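Local coordinates for phosphatidylglycerophosphatase and protein-tyrosine phosphatase 1 (Mus musculus, PDB 3RGO) that dephosphorylates phosphatidylglycerophosphate to phosphatidylglycerol on the mitochondrial route to cardiolipin, and also acts as a dual-specificity protein phosphatase, at residues 103-108 / 133-138; 67-72 / 137-142. All coordinates share one frame; numbering follows the deposited sequence.

In the fold
The two contacts illustrate how a phosphatase of the dual-specificity family packs the helix that follows its phosphate-binding loop against the loops around it. Their centres are about 8 Å apart, on the same side of the chain's centre, and both draw on the start of helix 137-154, sharing Pro137 and Ser138. Along the chain, segment 67-72, the loop leading into helix 72-88, comes first, then segment 103-108 of helix 102-115, and the stretch 133-142 meets both. Interaction 1 sets the approach to that last helix on helix 102-115; interaction 2 sets its first turn on segment 67-72. They touch directly near the phosphate-binding site, Thr105 CG2 lying 3.7 Å from Val69 CG2, with Thr105 also packed on Gln139.

Interaction 1. Residues 103-108 / 133-138; sequences SATMVA and ISIRPS. With SO4 (sulfate ion), chain B.
Ile135 reaches helix 102-115 with its CD1 methyl, which lies 4.1 Å from Ala104 CB and a weaker 4.5 Å from Ala108 CB, one turn further on. The small alanine side chains let the branched one come close to the helix backbone, and the CD1 methyl is also 4.1 Å from Ala104 C. Beside it, Ile133 sets its CG2 methyl 4.0 Å from Ala104 CB, so that one alanine receives both isoleucines. Thr105 flanks the same group: its OG1 lies 3.8 Å from both Ile135 CG1 and Ile135 CG2. OG1 is anti to the carbonyl carbon and beside the backbone N (chi1 -61°), which turns it back along the helix to hydrogen-bond Ser101 O, one turn earlier. No hydrogen bond joins the two segments; Ile126 and Ile123 of helix 119-129 extend the apolar layer around the isoleucines. A further tie comes from the backbone of Ser134, which is hydrogen-bonded to that of Arg100. On the helix, Ser103 grips a sulfate ion, probably from the crystallisation liquor, twice through the same oxygen: Ser103 N is 2.9 Å and Ser103 OG 2.7 Å from O3. Lys97 N, Ala98 N, Arg100 N and Arg102 NH1 complete the cradle around the anion. These groups belong to the CX5R P-loop of cysteine-dependent phosphatases, from the predicted nucleophile Cys96 to Arg102, and Ser103 follows it directly.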
ATOM      1  N   SER A 103       3.888  -2.993  -4.306  1.00 35.64           N
ATOM      2  CA  SER A 103       3.326  -2.622  -3.019  1.00 35.81           C
ATOM      3  C   SER A 103       4.149  -1.509  -2.366  1.00 35.58           C
ATOM      4  O   SER A 103       3.604  -0.622  -1.704  1.00 32.40           O
ATOM      5  CB  SER A 103       3.207  -3.856  -2.115  1.00 33.19           C
ATOM      6  OG  SER A 103       4.443  -4.535  -2.018  1.00 33.91           O
ATOM      7  N   ALA A 104       5.462  -1.557  -2.569  1.00 33.50           N
ATOM      8  CA  ALA A 104       6.351  -0.497  -2.107  1.00 33.97           C
ATOM      9  C   ALA A 104       6.004   0.842  -2.763  1.00 36.65           C
ATOM     10  O   ALA A 104       6.048   1.891  -2.127  1.00 33.82           O
ATOM     11  CB  ALA A 104       7.801  -0.863  -2.393  1.00 33.79           C
ATOM     12  N   THR A 105       5.648   0.795  -4.040  1.00 33.99           N
ATOM     13  CA  THR A 105       5.289   2.002  -4.779  1.00 34.61           C
ATOM     14  C   THR A 105       4.019   2.645  -4.216  1.00 35.52           C
ATOM     15  O   THR A 105       3.927   3.873  -4.092  1.00 34.57           O
ATOM     16  CB  THR A 105       5.119   1.683  -6.273  1.00 35.54           C
ATOM     17  OG1 THR A 105       6.365   1.199  -6.789  1.00 31.11           O
ATOM     18  CG2 THR A 105       4.698   2.924  -7.047  1.00 38.62           C
ATOM     19  N   MET A 106       3.047   1.807  -3.869  1.00 30.99           N
ATOM     20  CA  MET A 106       1.798   2.273  -3.262  1.00 30.92           C
ATOM     21  C   MET A 106       2.075   2.982  -1.945  1.00 32.78           C
ATOM     22  O   MET A 106       1.541   4.069  -1.681  1.00 34.07           O
ATOM     23  CB  MET A 106       0.842   1.093  -3.033  1.00 30.77           C
ATOM     24  CG  MET A 106      -0.505   1.476  -2.400  1.00 33.00           C
ATOM     25  SD  MET A 106      -1.600   2.409  -3.523  1.00 38.88           S
ATOM     26  CE  MET A 106      -1.682   1.281  -4.910  1.00186.99           C
ATOM     27  N   VAL A 107       2.910   2.361  -1.115  1.00 32.09           N
ATOM     28  CA  VAL A 107       3.291   2.958   0.162  1.00 32.80           C
ATOM     29  C   VAL A 107       4.062   4.257  -0.063  1.00 33.34           C
ATOM     30  O   VAL A 107       3.895   5.217   0.689  1.00 35.81           O
ATOM     31  CB  VAL A 107       4.105   1.978   1.054  1.00 34.59           C
ATOM     32  CG1 VAL A 107       4.629   2.693   2.295  1.00 33.40           C
ATOM     33  CG2 VAL A 107       3.251   0.765   1.456  1.00 30.91           C
ATOM     34  N   ALA A 108       4.898   4.288  -1.101  1.00 30.88           N
ATOM     35  CA  ALA A 108       5.619   5.502  -1.468  1.00 33.43           C
ATOM     36  C   ALA A 108       4.662   6.655  -1.738  1.00 34.41           C
ATOM     37  O   ALA A 108       4.898   7.780  -1.304  1.00 31.72           O
ATOM     38  CB  ALA A 108       6.521   5.254  -2.696  1.00 31.65           C
ATOM     39  N   ILE A 133      13.778  -3.355  -1.357  1.00 40.84           N
ATOM     40  CA  ILE A 133      12.839  -2.474  -2.029  1.00 38.77           C
ATOM     41  C   ILE A 133      13.400  -2.202  -3.414  1.00 40.99           C
ATOM     42  O   ILE A 133      14.560  -1.817  -3.559  1.00 44.62           O
ATOM     43  CB  ILE A 133      12.655  -1.146  -1.277  1.00 37.86           C
ATOM     44  CG1 ILE A 133      12.117  -1.406   0.129  1.00 42.91           C
ATOM     45  CG2 ILE A 133      11.714  -0.217  -2.045  1.00 36.66           C
ATOM     46  CD1 ILE A 133      10.819  -2.193   0.154  1.00 40.63           C
ATOM     47  N   SER A 134      12.585  -2.430  -4.435  1.00 40.75           N
ATOM     48  CA  SER A 134      13.012  -2.199  -5.804  1.00 40.86           C
ATOM     49  C   SER A 134      11.925  -1.456  -6.564  1.00 42.25           C
ATOM     50  O   SER A 134      10.955  -2.058  -7.023  1.00 42.59           O
ATOM     51  CB  SER A 134      13.336  -3.521  -6.501  1.00 48.84           C
ATOM     52  OG  SER A 134      13.716  -3.293  -7.848  1.00 52.15           O
ATOM     53  N   ILE A 135      12.084  -0.143  -6.681  1.00 37.69           N
ATOM     54  CA  ILE A 135      11.139   0.675  -7.429  1.00 34.62           C
ATOM     55  C   ILE A 135      11.777   1.140  -8.741  1.00 39.11           C
ATOM     56  O   ILE A 135      12.692   1.966  -8.753  1.00 41.32           O
ATOM     57  CB  ILE A 135      10.624   1.855  -6.582  1.00 35.28           C
ATOM     58  CG1 ILE A 135       9.849   1.305  -5.372  1.00 36.72           C
ATOM     59  CG2 ILE A 135       9.749   2.781  -7.423  1.00 33.92           C
ATOM     60  CD1 ILE A 135       9.444   2.333  -4.359  1.00 36.88           C
ATOM     61  N   ARG A 136      11.290   0.583  -9.844  1.00 36.92           N
ATOM     62  CA  ARG A 136      11.895   0.790 -11.160  1.00 36.18           C
ATOM     63  C   ARG A 136      11.568   2.153 -11.760  1.00 36.75           C
ATOM     64  O   ARG A 136      10.601   2.789 -11.349  1.00 40.39           O
ATOM     65  CB  ARG A 136      11.426  -0.308 -12.118  1.00 45.81           C
ATOM     66  CG  ARG A 136      11.817  -1.713 -11.703  1.00 51.09           C
ATOM     67  CD  ARG A 136      11.469  -2.729 -12.792  1.00 50.67           C
ATOM     68  NE  ARG A 136      10.047  -2.708 -13.132  1.00 51.93           N
ATOM     69  CZ  ARG A 136       9.091  -3.236 -12.372  1.00 52.44           C
ATOM     70  NH1 ARG A 136       9.401  -3.821 -11.222  1.00 51.73           N
ATOM     71  NH2 ARG A 136       7.822  -3.179 -12.761  1.00 52.23           N
ATOM     72  N   PRO A 137      12.374   2.602 -12.744  1.00 41.46           N
ATOM     73  CA  PRO A 137      12.118   3.871 -13.430  1.00 44.73           C
ATOM     74  C   PRO A 137      10.661   4.010 -13.863  1.00 49.74           C
ATOM     75  O   PRO A 137      10.090   5.092 -13.728  1.00 50.22           O
ATOM     76  CB  PRO A 137      13.042   3.796 -14.646  1.00 49.22           C
ATOM     77  CG  PRO A 137      14.200   2.998 -14.161  1.00 49.88           C
ATOM     78  CD  PRO A 137      13.634   1.982 -13.191  1.00 43.30           C
ATOM     79  N   SER A 138      10.064   2.928 -14.358  1.00 49.02           N
ATOM     80  CA  SER A 138       8.669   2.961 -14.789  1.00 50.38           C
ATOM     81  C   SER A 138       7.737   3.268 -13.619  1.00 46.57           C
ATOM     82  O   SER A 138       6.702   3.910 -13.781  1.00 49.09           O
ATOM     83  CB  SER A 138       8.268   1.637 -15.447  1.00 51.62           C
ATOM     84  OG  SER A 138       8.131   0.604 -14.488  1.00 46.57           O
TER
HETATM   85  S   SO4 B   1       5.631  -6.708  -5.188  1.00 44.58           S
HETATM   86  O1  SO4 B   1       5.837  -6.213  -6.546  1.00 44.49           O
HETATM   87  O2  SO4 B   1       6.916  -6.899  -4.523  1.00 38.98           O
HETATM   88  O3  SO4 B   1       4.826  -5.748  -4.443  1.00 43.11           O
HETATM   89  O4  SO4 B   1       4.937  -7.994  -5.236  1.00 42.08           O

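Interaction 2. Residues 67-72 / 137-142; sequences TGVPTL and PSQLEV. With SO4 (sulfate ion), chain C.
Thr67 and Val69 bring the loop nearest to the first turn of helix 137-154, with Thr67 CA 6.0 Å from Ser138 CA and Val69 CA 5.8 Å from Gln139 CA; the spacing widens toward Leu72 and Val142. Two helix side chains bond to successive loop carbonyls. Ser138 OG donates to Thr67 O at 2.9 Å, tilted from the carbonyl plane, while Gln139 NE2 donates to Gly68 O at 3.1 Å, nearly straight (171°) but from above that carbonyl's plane. At Gly68 (phi 84°) a CB would run into Gln139 NE2 and be jammed against Thr67 O. Gly68 N binds a second sulfate, also held by Arg102 NE, in a loop whose place after strand 57-61 is consistent with the general-acid loop of this phosphatase family. Gln139 OE1 accepts from Arg136 N, the N3-to-N-cap half of a capping box, and NE2 is also hydrogen-bonded with Ser101 OG. An alanine at Gln139 would probably leave Gly68 O, Arg136 N and Ser101 OG without these mates and Val69 CG2 without the packing of Gln139 CG, 3.3 Å away. Val69 CG1, anti to the backbone N (chi1 -173°), is thereby set toward Val142, whose CG1 it meets tip to tip at 3.6 Å. The side chains of Leu72 and Val142 slide past each other in opposite directions, Leu72 CD1 coming 3.7 Å from Val142 CG1.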
ATOM      1  N   THR A  67       3.485  -1.869 -16.114  1.00 67.86           N
ATOM      2  CA  THR A  67       3.944  -0.630 -15.495  1.00 63.58           C
ATOM      3  C   THR A  67       4.453  -0.839 -14.072  1.00 57.14           C
ATOM      4  O   THR A  67       5.424  -0.206 -13.649  1.00 54.90           O
ATOM      5  CB  THR A  67       2.831   0.439 -15.495  1.00 64.05           C
ATOM      6  OG1 THR A  67       2.671   0.952 -16.826  1.00 67.70           O
ATOM      7  CG2 THR A  67       3.173   1.581 -14.548  1.00 62.53           C
ATOM      8  N   GLY A  68       3.797  -1.733 -13.339  1.00 49.25           N
ATOM      9  CA  GLY A  68       4.146  -1.980 -11.955  1.00 43.48           C
ATOM     10  C   GLY A  68       3.473  -0.985 -11.026  1.00 40.98           C
ATOM     11  O   GLY A  68       3.670  -1.037  -9.814  1.00 41.96           O
ATOM     12  N   VAL A  69       2.680  -0.076 -11.595  1.00 42.17           N
ATOM     13  CA  VAL A  69       1.977   0.940 -10.813  1.00 42.86           C
ATOM     14  C   VAL A  69       0.554   1.114 -11.326  1.00 46.24           C
ATOM     15  O   VAL A  69       0.314   1.037 -12.533  1.00 46.54           O
ATOM     16  CB  VAL A  69       2.674   2.322 -10.909  1.00 60.79           C
ATOM     17  CG1 VAL A  69       2.033   3.317  -9.955  1.00 58.24           C
ATOM     18  CG2 VAL A  69       4.147   2.197 -10.612  1.00 62.48           C
ATOM     19  N   PRO A  70      -0.399   1.338 -10.409  1.00 44.63           N
ATOM     20  CA  PRO A  70      -1.768   1.658 -10.828  1.00 47.12           C
ATOM     21  C   PRO A  70      -1.798   2.970 -11.601  1.00 49.52           C
ATOM     22  O   PRO A  70      -0.760   3.612 -11.791  1.00 49.63           O
ATOM     23  CB  PRO A  70      -2.511   1.844  -9.499  1.00 44.81           C
ATOM     24  CG  PRO A  70      -1.680   1.137  -8.479  1.00 42.89           C
ATOM     25  CD  PRO A  70      -0.266   1.253  -8.943  1.00 40.44           C
ATOM     26  N   THR A  71      -2.980   3.366 -12.048  1.00 49.52           N
ATOM     27  CA  THR A  71      -3.144   4.694 -12.605  1.00 49.45           C
ATOM     28  C   THR A  71      -2.986   5.694 -11.469  1.00 47.51           C
ATOM     29  O   THR A  71      -3.033   5.325 -10.294  1.00 46.04           O
ATOM     30  CB  THR A  71      -4.537   4.881 -13.214  1.00 54.09           C
ATOM     31  OG1 THR A  71      -5.528   4.540 -12.235  1.00 53.20           O
ATOM     32  CG2 THR A  71      -4.709   3.999 -14.445  1.00 55.81           C
ATOM     33  N   LEU A  72      -2.792   6.957 -11.823  1.00 46.39           N
ATOM     34  CA  LEU A  72      -2.793   8.031 -10.838  1.00 49.53           C
ATOM     35  C   LEU A  72      -4.059   7.945  -9.996  1.00 49.14           C
ATOM     36  O   LEU A  72      -4.013   8.071  -8.776  1.00 48.33           O
ATOM     37  CB  LEU A  72      -2.750   9.389 -11.543  1.00 47.81           C
ATOM     38  CG  LEU A  72      -1.432  10.171 -11.597  1.00 53.52           C
ATOM     39  CD1 LEU A  72      -0.294   9.436 -10.899  1.00 47.69           C
ATOM     40  CD2 LEU A  72      -1.063  10.541 -13.039  1.00 53.21           C
ATOM     41  N   PRO A 137      12.374   2.602 -12.744  1.00 41.46           N
ATOM     42  CA  PRO A 137      12.118   3.871 -13.430  1.00 44.73           C
ATOM     43  C   PRO A 137      10.661   4.010 -13.863  1.00 49.74           C
ATOM     44  O   PRO A 137      10.090   5.092 -13.728  1.00 50.22           O
ATOM     45  CB  PRO A 137      13.042   3.796 -14.646  1.00 49.22           C
ATOM     46  CG  PRO A 137      14.200   2.998 -14.161  1.00 49.88           C
ATOM     47  CD  PRO A 137      13.634   1.982 -13.191  1.00 43.30           C
ATOM     48  N   SER A 138      10.064   2.928 -14.358  1.00 49.02           N
ATOM     49  CA  SER A 138       8.669   2.961 -14.789  1.00 50.38           C
ATOM     50  C   SER A 138       7.737   3.268 -13.619  1.00 46.57           C
ATOM     51  O   SER A 138       6.702   3.910 -13.781  1.00 49.09           O
ATOM     52  CB  SER A 138       8.268   1.637 -15.447  1.00 51.62           C
ATOM     53  OG  SER A 138       8.131   0.604 -14.488  1.00 46.57           O
ATOM     54  N   GLN A 139       8.104   2.804 -12.435  1.00 43.60           N
ATOM     55  CA  GLN A 139       7.301   3.077 -11.253  1.00 42.90           C
ATOM     56  C   GLN A 139       7.601   4.466 -10.694  1.00 38.39           C
ATOM     57  O   GLN A 139       6.704   5.158 -10.215  1.00 37.08           O
ATOM     58  CB  GLN A 139       7.521   1.995 -10.195  1.00 36.81           C
ATOM     59  CG  GLN A 139       6.993   0.624 -10.629  1.00 40.68           C
ATOM     60  CD  GLN A 139       7.575  -0.503  -9.814  1.00 41.66           C
ATOM     61  OE1 GLN A 139       8.779  -0.535  -9.564  1.00 39.17           O
ATOM     62  NE2 GLN A 139       6.723  -1.440  -9.389  1.00 38.86           N
ATOM     63  N   LEU A 140       8.864   4.869 -10.764  1.00 38.49           N
ATOM     64  CA  LEU A 140       9.270   6.180 -10.261  1.00 39.58           C
ATOM     65  C   LEU A 140       8.620   7.331 -11.029  1.00 43.80           C
ATOM     66  O   LEU A 140       8.266   8.358 -10.444  1.00 43.25           O
ATOM     67  CB  LEU A 140      10.792   6.330 -10.303  1.00 43.17           C
ATOM     68  CG  LEU A 140      11.320   7.593  -9.623  1.00 41.11           C
ATOM     69  CD1 LEU A 140      11.009   7.532  -8.129  1.00 41.27           C
ATOM     70  CD2 LEU A 140      12.816   7.778  -9.860  1.00 40.65           C
ATOM     71  N   GLU A 141       8.478   7.171 -12.341  1.00 41.52           N
ATOM     72  CA  GLU A 141       7.892   8.234 -13.155  1.00 46.48           C
ATOM     73  C   GLU A 141       6.448   8.544 -12.747  1.00 45.83           C
ATOM     74  O   GLU A 141       6.029   9.701 -12.739  1.00 43.22           O
ATOM     75  CB  GLU A 141       7.980   7.894 -14.643  1.00 55.02           C
ATOM     76  CG  GLU A 141       9.406   7.879 -15.183  1.00 65.87           C
ATOM     77  CD  GLU A 141      10.087   9.237 -15.094  1.00 73.65           C
ATOM     78  OE1 GLU A 141       9.762  10.128 -15.910  1.00 78.97           O
ATOM     79  OE2 GLU A 141      10.955   9.415 -14.212  1.00 74.33           O
ATOM     80  N   VAL A 142       5.688   7.512 -12.400  1.00 42.63           N
ATOM     81  CA  VAL A 142       4.319   7.733 -11.953  1.00 40.63           C
ATOM     82  C   VAL A 142       4.293   8.421 -10.587  1.00 39.42           C
ATOM     83  O   VAL A 142       3.468   9.299 -10.348  1.00 40.06           O
ATOM     84  CB  VAL A 142       3.500   6.428 -11.942  1.00 43.14           C
ATOM     85  CG1 VAL A 142       2.134   6.653 -11.294  1.00 40.10           C
ATOM     86  CG2 VAL A 142       3.347   5.895 -13.367  1.00 46.17           C
TER
HETATM   87  S   SO4 C   2       2.885  -5.311 -13.880  1.00 66.13           S
HETATM   88  O1  SO4 C   2       2.117  -4.069 -13.977  1.00 67.37           O
HETATM   89  O2  SO4 C   2       4.299  -4.998 -13.660  1.00 63.46           O
HETATM   90  O3  SO4 C   2       2.374  -6.104 -12.762  1.00 63.06           O
HETATM   91  O4  SO4 C   2       2.738  -6.074 -15.119  1.00 62.92           O